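Local coordinates for chitin binding protein (Streptomyces lividans, PDB 5FTZ), which is a copper-dependent lytic polysaccharide monooxygenase of family AA10 that probably cleaves chitin chains by oxidation, at residues 2-7 against 83-88. Residues are numbered along the deposited sequence; the frame is centred on the assembly and turned at random.
Sequences GYTDLP and FRWQFT
Asp-5 and Arg-84 face each other across two antiparallel strands, the guanidinium gripping the carboxylate side-on. Arg-84 NE reaches Asp-5 OD1 at 2.9 Å on its syn side, and Arg-84 NH2 reaches Asp-5 OD2 at 3.0 Å from above the carboxylate plane; carboxylate and guanidinium planes lie 54° apart. From the opposite face of the carboxylate Gln-86 NE2 also donates to Asp-5 OD2 (2.9 Å), while Gln-86 OE1 bonds Thr-134 OG1 on strand 134-140. Leu-6 lays CD1 over the centre of the guanidinium, 3.4 Å from Arg-84 CZ, an apolar cover for a flat cation whose N-H groups point outward round its edge. A classic beta bulge brings these groups together: Asp-5 and Leu-6 both face Arg-84, whose O takes the N-H of Asp-5 and, weakly, that of Leu-6. On the other face of the sheet, Thr-4 turns its methyl CG2 onto the Trp-85 indole, a CH-pi contact 3.5 Å from the five-membered ring centroid. Gly-2 suits its place because the Phe-87 ring and Gln-86 carbonyl occupy the space a side chain would need. Strand 80-87 continues the sheet to strand 134-140, while Thr-4 and Trp-85 face the second sheet of this beta-sandwich core, meeting Ala-166 and Trp-155; the chain begins just before Gly-2, at His-1, a copper ligand.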
# COMPACT_ATOMS: atom_id res chain seq x y z
N GLY A 2 15.94 -7.26 7.98
CA GLY A 2 15.96 -8.67 8.30
C GLY A 2 16.92 -9.43 7.44
O GLY A 2 17.50 -8.88 6.50
N TYR A 3 17.00 -10.74 7.68
CA TYR A 3 17.92 -11.61 6.94
C TYR A 3 17.37 -13.03 7.03
O TYR A 3 16.58 -13.35 7.92
CB TYR A 3 19.34 -11.55 7.55
CG TYR A 3 19.39 -11.78 9.02
CD1 TYR A 3 19.41 -13.06 9.56
CD2 TYR A 3 19.33 -10.72 9.90
CE1 TYR A 3 19.32 -13.29 10.92
CE2 TYR A 3 19.33 -10.91 11.29
CZ TYR A 3 19.32 -12.21 11.79
OH TYR A 3 19.33 -12.49 13.14
N THR A 4 17.91 -13.91 6.24
CA THR A 4 17.56 -15.32 6.35
C THR A 4 18.51 -16.01 7.33
O THR A 4 19.73 -15.84 7.28
CB THR A 4 17.63 -16.04 5.01
OG1 THR A 4 18.80 -15.59 4.37
CG2 THR A 4 16.43 -15.73 4.11
N ASP A 5 17.92 -16.84 8.17
CA ASP A 5 18.74 -17.73 9.00
C ASP A 5 18.57 -19.20 8.64
O ASP A 5 19.36 -19.99 9.09
CB ASP A 5 18.61 -17.46 10.52
CG ASP A 5 17.37 -17.89 11.07
OD1 ASP A 5 16.41 -18.14 10.36
OD2 ASP A 5 17.27 -18.04 12.32
N LEU A 6 17.67 -19.52 7.71
CA LEU A 6 17.60 -20.86 7.11
C LEU A 6 17.32 -20.71 5.63
O LEU A 6 16.25 -20.18 5.27
CB LEU A 6 16.51 -21.78 7.72
CG LEU A 6 16.72 -22.17 9.14
CD1 LEU A 6 15.47 -22.79 9.70
CD2 LEU A 6 17.93 -23.10 9.29
N PRO A 7 18.23 -21.14 4.73
CA PRO A 7 19.60 -21.53 5.02
C PRO A 7 20.37 -20.26 5.46
O PRO A 7 20.10 -19.18 4.92
CB PRO A 7 20.10 -22.02 3.64
CG PRO A 7 19.29 -21.28 2.62
CD PRO A 7 17.98 -20.95 3.29
N PHE A 83 12.33 -22.32 4.77
CA PHE A 83 13.10 -21.10 4.62
C PHE A 83 12.66 -20.18 5.73
O PHE A 83 11.46 -20.11 6.03
CB PHE A 83 12.85 -20.48 3.22
CG PHE A 83 13.40 -21.31 2.13
CD1 PHE A 83 12.62 -22.34 1.56
CD2 PHE A 83 14.68 -21.12 1.68
CE1 PHE A 83 13.14 -23.14 0.57
CE2 PHE A 83 15.19 -21.93 0.67
CZ PHE A 83 14.42 -22.94 0.13
N ARG A 84 13.60 -19.50 6.41
CA ARG A 84 13.24 -18.71 7.54
C ARG A 84 13.98 -17.37 7.54
O ARG A 84 15.21 -17.33 7.34
CB ARG A 84 13.56 -19.47 8.82
CG ARG A 84 13.09 -18.81 10.09
CD ARG A 84 13.21 -19.69 11.34
NE ARG A 84 14.57 -19.82 11.75
CZ ARG A 84 15.08 -20.83 12.46
NH1 ARG A 84 14.31 -21.86 12.83
NH2 ARG A 84 16.35 -20.83 12.78
N TRP A 85 13.21 -16.32 7.79
CA TRP A 85 13.68 -14.96 7.97
C TRP A 85 13.55 -14.58 9.41
O TRP A 85 12.52 -14.90 10.08
CB TRP A 85 12.84 -13.96 7.16
CG TRP A 85 13.11 -13.98 5.66
CD1 TRP A 85 12.63 -14.93 4.76
CD2 TRP A 85 13.92 -13.12 4.90
NE1 TRP A 85 13.10 -14.70 3.52
CE2 TRP A 85 13.85 -13.54 3.54
CE3 TRP A 85 14.66 -11.99 5.21
CZ2 TRP A 85 14.58 -12.89 2.53
CZ3 TRP A 85 15.37 -11.34 4.21
CH2 TRP A 85 15.29 -11.78 2.87
N GLN A 86 14.46 -13.74 9.86
CA GLN A 86 14.36 -13.05 11.16
C GLN A 86 14.31 -11.58 10.86
O GLN A 86 15.11 -11.06 10.06
CB GLN A 86 15.58 -13.34 12.03
CG GLN A 86 15.79 -14.80 12.35
CD GLN A 86 14.80 -15.45 13.27
OE1 GLN A 86 13.94 -14.80 13.86
NE2 GLN A 86 14.91 -16.76 13.39
N PHE A 87 13.32 -10.85 11.40
CA PHE A 87 13.19 -9.45 11.11
C PHE A 87 13.43 -8.58 12.38
O PHE A 87 13.02 -8.96 13.47
CB PHE A 87 11.77 -9.15 10.62
CG PHE A 87 11.38 -9.92 9.40
CD1 PHE A 87 11.92 -9.65 8.17
CD2 PHE A 87 10.50 -11.00 9.49
CE1 PHE A 87 11.53 -10.38 7.06
CE2 PHE A 87 10.14 -11.72 8.39
CZ PHE A 87 10.65 -11.42 7.16
N THR A 88 14.08 -7.46 12.19
CA THR A 88 14.17 -6.44 13.23
C THR A 88 13.17 -5.32 12.98
O THR A 88 12.91 -4.55 13.91
CB THR A 88 15.58 -5.85 13.30
OG1 THR A 88 15.90 -5.29 12.03
CG2 THR A 88 16.61 -6.93 13.57